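Local coordinates for protein dual specificity phosphatase-like 15 isoform a (Homo sapiens, PDB 1YZ4) that removes phosphate from phosphotyrosine, phosphoserine and phosphothreonine of proteins, as a dual-specificity phosphatase of which this chain is the catalytic domain, at residues P13-G18 and C87-F92; T35-I40 and Q49-L54; R97-V102 and P126-N131. The protein carries 1 engineered substitution. All coordinates share one frame; numbering follows the deposited sequence.

Contact 1: P13-G18 and C87-F92; sequences PGLYLG and CLVHSF. Engineered in segment 87-92: Ser91 (natural residue Cys). With BOG (octyl beta-D-glucopyranoside), chain C; SO4 (sulfate ion), chain D.
Leu15 and Val89 meet on one face of a parallel strand pair, Leu15 CD1 lying 4.1 Å from Val89 CG2. With CG anti to the backbone N (chi1 -179°), Leu15 swings CD1 back over the neighbouring strand. On the other face Leu88 CD1 reaches across to the chain at Gly18, 3.6 Å from Gly18 N.

The backbone ladder is tight at its start: Cys87 N donates to Gly14 O (2.8 Å) almost straight, at 175°, and Tyr16 N to Cys87 O at 2.7 Å. It slackens toward the C-terminal end, where Gly18 N to Val89 O is bent to 141° and Ser91 N to Gly18 O, at 3.3 Å, is weak. Beyond, Phe92 lays one ring face against the glucoside of the bound detergent.

Ser91, engineered in place of the cysteine predicted to form the phosphocysteine intermediate, donates from OG to sulfate O3 at 2.5 Å. Its OG is also bonded to Ser98 N. Ser91 and the backbone amides of Ala93, Ile95 and Ser96, which bind the sulfate too, belong to the phosphate-binding loop of the protein tyrosine phosphatase family that follows strand 87-91, and the sulfate probably marks where substrate phosphate sits.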
# COMPACT_ATOMS: atom_id res chain seq x y z
N PRO A 13 9.65 -4.35 5.92
CA PRO A 13 10.78 -3.43 5.91
C PRO A 13 10.64 -2.53 4.67
O PRO A 13 10.51 -3.03 3.55
CB PRO A 13 11.99 -4.36 5.80
CG PRO A 13 11.52 -5.61 6.52
CD PRO A 13 10.09 -5.76 6.03
N GLY A 14 10.63 -1.22 4.88
CA GLY A 14 10.49 -0.28 3.78
C GLY A 14 9.07 -0.02 3.28
O GLY A 14 8.90 0.70 2.29
N LEU A 15 8.06 -0.56 3.96
CA LEU A 15 6.66 -0.35 3.54
C LEU A 15 5.72 -0.04 4.70
O LEU A 15 5.70 -0.76 5.70
CB LEU A 15 6.16 -1.59 2.79
CG LEU A 15 4.73 -1.55 2.25
CD1 LEU A 15 4.55 -0.37 1.33
CD2 LEU A 15 4.44 -2.86 1.52
N TYR A 16 4.92 1.02 4.57
CA TYR A 16 3.99 1.40 5.63
C TYR A 16 2.58 1.74 5.16
O TYR A 16 2.36 2.10 4.01
CB TYR A 16 4.52 2.60 6.41
CG TYR A 16 5.85 2.38 7.10
CD1 TYR A 16 7.04 2.37 6.38
CD2 TYR A 16 5.91 2.20 8.49
CE1 TYR A 16 8.26 2.18 7.02
CE2 TYR A 16 7.12 2.01 9.13
CZ TYR A 16 8.29 2.00 8.39
OH TYR A 16 9.50 1.85 9.01
N LEU A 17 1.64 1.62 6.10
CA LEU A 17 0.23 1.93 5.86
C LEU A 17 -0.16 3.08 6.76
O LEU A 17 0.26 3.13 7.92
CB LEU A 17 -0.64 0.71 6.17
CG LEU A 17 -0.92 -0.27 5.02
CD1 LEU A 17 -1.65 -1.50 5.54
CD2 LEU A 17 -1.75 0.43 3.95
N GLY A 18 -0.96 4.00 6.25
CA GLY A 18 -1.37 5.13 7.07
C GLY A 18 -2.61 5.86 6.58
O GLY A 18 -3.18 5.53 5.55
N CYS A 87 8.46 3.35 1.58
CA CYS A 87 7.19 3.80 1.02
C CYS A 87 6.00 3.74 1.96
O CYS A 87 5.74 2.72 2.60
CB CYS A 87 6.86 3.02 -0.25
SG CYS A 87 5.35 3.59 -1.09
N LEU A 88 5.28 4.86 2.03
CA LEU A 88 4.08 4.95 2.84
C LEU A 88 2.87 5.02 1.91
O LEU A 88 2.77 5.93 1.09
CB LEU A 88 4.08 6.21 3.72
CG LEU A 88 2.68 6.71 4.12
CD1 LEU A 88 2.03 5.74 5.09
CD2 LEU A 88 2.77 8.09 4.75
N VAL A 89 1.98 4.05 2.01
CA VAL A 89 0.77 4.08 1.19
C VAL A 89 -0.35 4.52 2.13
O VAL A 89 -0.52 3.95 3.21
CB VAL A 89 0.43 2.69 0.59
CG1 VAL A 89 -0.75 2.82 -0.37
CG2 VAL A 89 1.65 2.11 -0.13
N HIS A 90 -1.11 5.54 1.73
CA HIS A 90 -2.19 6.02 2.59
C HIS A 90 -3.47 6.41 1.87
O HIS A 90 -3.48 6.73 0.67
CB HIS A 90 -1.69 7.21 3.41
CG HIS A 90 -1.53 8.46 2.60
ND1 HIS A 90 -2.58 9.30 2.30
CD2 HIS A 90 -0.43 9.00 2.01
CE1 HIS A 90 -2.14 10.30 1.56
NE2 HIS A 90 -0.84 10.15 1.37
N SER A 91 -4.56 6.38 2.63
CA SER A 91 -5.89 6.76 2.17
C SER A 91 -6.48 7.46 3.40
O SER A 91 -6.02 7.22 4.52
CB SER A 91 -6.72 5.55 1.74
OG SER A 91 -6.39 4.39 2.49
N PHE A 92 -7.48 8.31 3.19
CA PHE A 92 -8.05 9.10 4.29
C PHE A 92 -8.26 8.46 5.66
O PHE A 92 -7.69 8.92 6.65
CB PHE A 92 -9.37 9.76 3.87
CG PHE A 92 -9.67 11.02 4.64
CD1 PHE A 92 -8.97 12.19 4.37
CD2 PHE A 92 -10.61 11.02 5.66
CE1 PHE A 92 -9.20 13.36 5.12
CE2 PHE A 92 -10.84 12.17 6.42
CZ PHE A 92 -10.14 13.34 6.14
C1 BOG C . -13.80 12.44 3.67
O1 BOG C . -14.88 13.07 4.36
C2 BOG C . -14.11 10.93 3.48
O2 BOG C . -14.28 10.30 4.75
C3 BOG C . -12.96 10.26 2.73
O3 BOG C . -13.25 8.88 2.53
C4 BOG C . -12.82 10.94 1.37
O4 BOG C . -11.76 10.34 0.66
C5 BOG C . -12.52 12.46 1.59
O5 BOG C . -13.60 13.04 2.36
C6 BOG C . -12.41 13.17 0.24
O6 BOG C . -12.27 14.57 0.43
C1' BOG C . -14.58 14.34 4.96
C2' BOG C . -15.19 14.30 6.34
C3' BOG C . -14.26 13.54 7.27
C4' BOG C . -14.80 13.41 8.68
C5' BOG C . -13.82 12.65 9.58
C6' BOG C . -13.32 11.35 8.96
C7' BOG C . -12.35 10.65 9.88
C8' BOG C . -11.85 9.38 9.26
S SO4 D . -9.73 4.68 3.38
O1 SO4 D . -10.15 6.08 3.46
O2 SO4 D . -9.70 4.26 1.98
O3 SO4 D . -8.42 4.52 3.96
O4 SO4 D . -10.64 3.82 4.11

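Contact 2: T35-I40 and Q49-L54; sequences THIISI and QDITYL
Strands 36-40 and 52-54 run parallel, their axes 4.8 Å apart at closest and inclined by 27°, and four backbone hydrogen bonds join the two segments, from the nearly straight Thr52 N to Thr35 O (173°) to the bent Leu54 N to Ile37 O (136°).

Ile37 is central to the face it shares with Tyr53. Its CG1, anti to the carbonyl carbon, comes 3.7 Å from Ile51 CG2, while Ile37 CD1 lies between Ile51 and Tyr53 and touches both, 4.0 Å from CE2 of Tyr53. The Tyr53 side chain runs beside that of Ile37 in the same direction, and its phenol OH is held by the backbone N of Leu48. Ser39 OG approaches this ring at the edge, in its plane, 3.7 Å from Tyr53 CD2.

On the other face His36 and Thr52 stand side by side, His36 CD2 being 3.6 Å from Thr52 CB. Thr35 OG1 lies at the edge of the imidazole, in plane, and shares a 2.7 Å hydrogen bond with ND1 of His36. A water bridges the two segments here, donating to Thr35 O and bonded to Thr52 OG1. Further along, Ile38 CG1 packs on Leu54 CB at 4.1 Å.

Within the sheet of the phosphatase domain, strand 52-56 is the outermost on this side, and strand 36-40 lies between it and strand 87-91. Helix 70-82 covers the His36, Ile38 and Leu54 face, with Phe76 touching both Ile38 and Leu54.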
# COMPACT_ATOMS: atom_id res chain seq x y z
N THR A 35 10.61 7.95 2.07
CA THR A 35 11.10 8.65 0.88
C THR A 35 10.09 8.61 -0.26
O THR A 35 10.23 9.34 -1.24
CB THR A 35 12.41 8.03 0.36
OG1 THR A 35 12.20 6.65 0.05
CG2 THR A 35 13.52 8.17 1.41
N HIS A 36 9.10 7.74 -0.14
CA HIS A 36 8.08 7.59 -1.17
C HIS A 36 6.70 7.44 -0.56
O HIS A 36 6.53 6.84 0.50
CB HIS A 36 8.39 6.39 -2.05
CG HIS A 36 9.64 6.53 -2.85
ND1 HIS A 36 10.90 6.49 -2.27
CD2 HIS A 36 9.84 6.74 -4.17
CE1 HIS A 36 11.81 6.68 -3.21
NE2 HIS A 36 11.19 6.84 -4.37
N ILE A 37 5.71 7.97 -1.25
CA ILE A 37 4.34 7.91 -0.78
C ILE A 37 3.39 7.72 -1.95
O ILE A 37 3.59 8.28 -3.03
CB ILE A 37 3.92 9.22 -0.07
CG1 ILE A 37 4.75 9.43 1.20
CG2 ILE A 37 2.41 9.18 0.25
CD1 ILE A 37 4.44 10.77 1.92
N ILE A 38 2.37 6.91 -1.72
CA ILE A 38 1.35 6.70 -2.72
C ILE A 38 0.12 7.29 -2.06
O ILE A 38 -0.28 6.84 -0.99
CB ILE A 38 1.10 5.21 -2.99
CG1 ILE A 38 2.34 4.58 -3.64
CG2 ILE A 38 -0.13 5.04 -3.89
CD1 ILE A 38 2.11 3.14 -4.08
N SER A 39 -0.43 8.33 -2.66
CA SER A 39 -1.63 8.95 -2.11
C SER A 39 -2.84 8.49 -2.91
O SER A 39 -2.93 8.73 -4.12
CB SER A 39 -1.51 10.47 -2.17
OG SER A 39 -0.44 10.92 -1.38
N ILE A 40 -3.76 7.83 -2.23
CA ILE A 40 -4.99 7.36 -2.84
C ILE A 40 -6.07 8.26 -2.27
O ILE A 40 -6.67 7.96 -1.24
CB ILE A 40 -5.28 5.89 -2.46
CG1 ILE A 40 -4.02 5.04 -2.66
CG2 ILE A 40 -6.38 5.34 -3.34
CD1 ILE A 40 -4.14 3.64 -2.10
N GLN A 49 8.19 18.30 0.43
CA GLN A 49 9.50 18.27 -0.22
C GLN A 49 10.31 17.04 0.15
O GLN A 49 10.19 16.50 1.25
CB GLN A 49 10.32 19.51 0.13
CG GLN A 49 9.74 20.81 -0.39
CD GLN A 49 10.72 21.96 -0.27
OE1 GLN A 49 11.21 22.27 0.82
NE2 GLN A 49 11.02 22.60 -1.40
N ASP A 50 11.16 16.62 -0.79
CA ASP A 50 12.04 15.49 -0.59
C ASP A 50 11.32 14.15 -0.49
O ASP A 50 11.80 13.22 0.16
CB ASP A 50 12.90 15.72 0.66
CG ASP A 50 13.52 17.10 0.68
OD1 ASP A 50 14.13 17.48 -0.35
OD2 ASP A 50 13.41 17.80 1.71
N ILE A 51 10.16 14.07 -1.13
CA ILE A 51 9.38 12.84 -1.16
C ILE A 51 8.82 12.66 -2.57
O ILE A 51 8.32 13.60 -3.18
CB ILE A 51 8.21 12.84 -0.12
CG1 ILE A 51 8.78 12.82 1.30
CG2 ILE A 51 7.32 11.62 -0.33
CD1 ILE A 51 7.72 12.73 2.41
N THR A 52 8.90 11.44 -3.09
CA THR A 52 8.39 11.16 -4.42
C THR A 52 6.98 10.62 -4.29
O THR A 52 6.75 9.59 -3.65
CB THR A 52 9.28 10.15 -5.13
OG1 THR A 52 10.63 10.62 -5.11
CG2 THR A 52 8.84 9.98 -6.58
N TYR A 53 6.02 11.31 -4.89
CA TYR A 53 4.63 10.90 -4.81
C TYR A 53 4.09 10.21 -6.04
O TYR A 53 4.55 10.40 -7.17
CB TYR A 53 3.72 12.10 -4.55
CG TYR A 53 3.81 12.71 -3.17
CD1 TYR A 53 4.92 13.47 -2.81
CD2 TYR A 53 2.79 12.53 -2.24
CE1 TYR A 53 5.00 14.06 -1.55
CE2 TYR A 53 2.86 13.12 -0.97
CZ TYR A 53 3.97 13.88 -0.64
OH TYR A 53 4.07 14.45 0.61
N LEU A 54 3.07 9.40 -5.79
CA LEU A 54 2.36 8.71 -6.84
C LEU A 54 0.92 9.01 -6.45
O LEU A 54 0.47 8.64 -5.36
CB LEU A 54 2.63 7.20 -6.78
CG LEU A 54 2.11 6.45 -8.00
CD1 LEU A 54 2.84 6.96 -9.24
CD2 LEU A 54 2.32 4.95 -7.83
O HOH W 1 12.62 10.74 -2.74

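Contact 3: R97-V102 and P126-N131; sequences RSTTIV and PIANPN. With BOG (octyl beta-D-glucopyranoside), chain C; SO4 (sulfate ion), chain D.
In Thr99 and Thr100 OG1 lies beside the backbone N (chi1 -54° and -51°), which puts CG2 anti to it and turns the Thr99 methyl to the loop. Thr99 CG2 then lies 3.8 Å from Pro130 CD and 4.0 Å from Ala128 CB, its side chain crossing the proline at about a right angle. At the next residue, the loop offers Pro130 CB to the Thr100 hydroxyl, 3.2 Å from Thr100 OG1. Both hydroxyls are bonded back to carbonyls just before the helix, Thr99 OG1 to Ile95 O and Thr100 OG1 to Ser96 O.

At the same helix end Arg97 bends at chi3 (-59°) and curls round the sulfate. Its NE is 2.7 Å from sulfate O2, an oxygen that also accepts from Arg97 N at 3.0 Å, and Arg97 NH2 lies 2.9 Å from sulfate O1. Arg97 NH2 also donates to detergent O4 at 3.1 Å.

Asn131, at the N-cap of helix 132-143, bonds through OD1 to Phe134 N and through ND2 to Asp60. The carbon-rich seam joins this loop to the first turn of helix 97-110, whose N terminus and arginine together would favour a bound dianion, consistent with the phosphate-binding arginine of the family's signature motif.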
# COMPACT_ATOMS: atom_id res chain seq x y z
N ARG A 97 -8.79 1.54 1.19
CA ARG A 97 -8.03 1.83 -0.04
C ARG A 97 -6.52 1.54 0.02
O ARG A 97 -5.99 0.83 -0.84
CB ARG A 97 -8.25 3.28 -0.47
CG ARG A 97 -9.58 3.53 -1.18
CD ARG A 97 -9.83 5.01 -1.42
NE ARG A 97 -9.85 5.79 -0.19
CZ ARG A 97 -10.26 7.06 -0.12
NH1 ARG A 97 -10.68 7.69 -1.21
NH2 ARG A 97 -10.25 7.71 1.03
N SER A 98 -5.83 2.10 1.01
CA SER A 98 -4.39 1.87 1.13
C SER A 98 -4.12 0.40 1.43
O SER A 98 -3.13 -0.18 0.98
CB SER A 98 -3.81 2.75 2.24
OG SER A 98 -4.42 2.46 3.50
N THR A 99 -5.02 -0.19 2.21
CA THR A 99 -4.91 -1.59 2.60
C THR A 99 -4.96 -2.51 1.39
O THR A 99 -4.20 -3.47 1.30
CB THR A 99 -6.04 -1.95 3.58
OG1 THR A 99 -6.03 -1.02 4.67
CG2 THR A 99 -5.86 -3.35 4.11
N THR A 100 -5.85 -2.20 0.47
CA THR A 100 -6.03 -2.99 -0.75
C THR A 100 -4.76 -2.99 -1.60
O THR A 100 -4.32 -4.04 -2.10
CB THR A 100 -7.20 -2.41 -1.58
OG1 THR A 100 -8.35 -2.26 -0.73
CG2 THR A 100 -7.55 -3.34 -2.74
N ILE A 101 -4.18 -1.81 -1.80
CA ILE A 101 -2.96 -1.68 -2.59
C ILE A 101 -1.80 -2.45 -1.93
O ILE A 101 -1.08 -3.18 -2.61
CB ILE A 101 -2.57 -0.18 -2.78
CG1 ILE A 101 -3.45 0.45 -3.87
CG2 ILE A 101 -1.12 -0.04 -3.19
CD1 ILE A 101 -4.91 0.49 -3.54
N VAL A 102 -1.62 -2.30 -0.62
CA VAL A 102 -0.52 -3.00 0.05
C VAL A 102 -0.71 -4.53 0.05
O VAL A 102 0.27 -5.27 -0.08
CB VAL A 102 -0.33 -2.49 1.51
CG1 VAL A 102 -1.66 -2.43 2.21
CG2 VAL A 102 0.60 -3.43 2.27
N PRO A 126 -5.12 -3.81 13.19
CA PRO A 126 -6.47 -4.36 13.34
C PRO A 126 -7.62 -3.59 12.71
O PRO A 126 -8.74 -4.10 12.63
CB PRO A 126 -6.62 -4.50 14.85
CG PRO A 126 -5.79 -3.37 15.37
CD PRO A 126 -4.56 -3.45 14.51
N ILE A 127 -7.37 -2.36 12.27
CA ILE A 127 -8.43 -1.58 11.63
C ILE A 127 -8.50 -1.96 10.16
O ILE A 127 -9.51 -1.71 9.50
CB ILE A 127 -8.17 -0.05 11.75
CG1 ILE A 127 -6.80 0.29 11.16
CG2 ILE A 127 -8.24 0.38 13.21
CD1 ILE A 127 -6.54 1.77 11.07
N ALA A 128 -7.43 -2.56 9.65
CA ALA A 128 -7.34 -2.96 8.25
C ALA A 128 -8.60 -3.64 7.75
O ALA A 128 -9.02 -4.67 8.29
CB ALA A 128 -6.15 -3.88 8.04
N ASN A 129 -9.21 -3.08 6.71
CA ASN A 129 -10.43 -3.66 6.18
C ASN A 129 -10.85 -3.10 4.83
O ASN A 129 -11.52 -2.08 4.73
CB ASN A 129 -11.55 -3.47 7.22
CG ASN A 129 -12.93 -3.82 6.68
OD1 ASN A 129 -13.07 -4.68 5.81
ND2 ASN A 129 -13.96 -3.16 7.22
N PRO A 130 -10.42 -3.76 3.75
CA PRO A 130 -10.80 -3.27 2.42
C PRO A 130 -12.29 -3.53 2.19
O PRO A 130 -12.83 -4.53 2.68
CB PRO A 130 -9.89 -4.06 1.48
CG PRO A 130 -9.59 -5.29 2.24
CD PRO A 130 -9.39 -4.81 3.65
N ASN A 131 -12.96 -2.64 1.47
CA ASN A 131 -14.39 -2.81 1.22
C ASN A 131 -14.67 -4.09 0.41
O ASN A 131 -13.80 -4.60 -0.30
CB ASN A 131 -14.96 -1.56 0.52
CG ASN A 131 -14.60 -1.47 -0.96
OD1 ASN A 131 -14.87 -2.40 -1.72
ND2 ASN A 131 -14.02 -0.34 -1.37
C1 BOG C . -13.80 12.44 3.67
O1 BOG C . -14.88 13.07 4.36
C2 BOG C . -14.11 10.93 3.48
O2 BOG C . -14.28 10.30 4.75
C3 BOG C . -12.96 10.26 2.73
O3 BOG C . -13.25 8.88 2.53
C4 BOG C . -12.82 10.94 1.37
O4 BOG C . -11.76 10.34 0.66
C5 BOG C . -12.52 12.46 1.59
O5 BOG C . -13.60 13.04 2.36
C6 BOG C . -12.41 13.17 0.24
O6 BOG C . -12.27 14.57 0.43
C1' BOG C . -14.58 14.34 4.96
C2' BOG C . -15.19 14.30 6.34
C3' BOG C . -14.26 13.54 7.27
C4' BOG C . -14.80 13.41 8.68
C5' BOG C . -13.82 12.65 9.58
C6' BOG C . -13.32 11.35 8.96
C7' BOG C . -12.35 10.65 9.88
C8' BOG C . -11.85 9.38 9.26
S SO4 D . -9.73 4.68 3.38
O1 SO4 D . -10.15 6.08 3.46
O2 SO4 D . -9.70 4.26 1.98
O3 SO4 D . -8.42 4.52 3.96
O4 SO4 D . -10.64 3.82 4.11

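From the N terminus, strand 15-18 is the first segment of these contacts, and contact 1 closes a long loop when strand 87-91 pairs with it 69 residues later. Contact 2 is nested inside that loop and closes a much shorter one, of eight intervening residues. The two are joined through strands 36-40 and 87-91, neighbours in the sheet: Leu88 N lies 2.8 Å from His36 O. Contact 3 follows in series, tying helix 97-110 to the loop before helix 132-143 and closing a loop of 23 residues that holds the rest of helix 97-110 and helix 114-123. Contacts 1 and 3 both touch the sulfate, whereas contact 2 reaches contact 3 through Ile40 against Ile101.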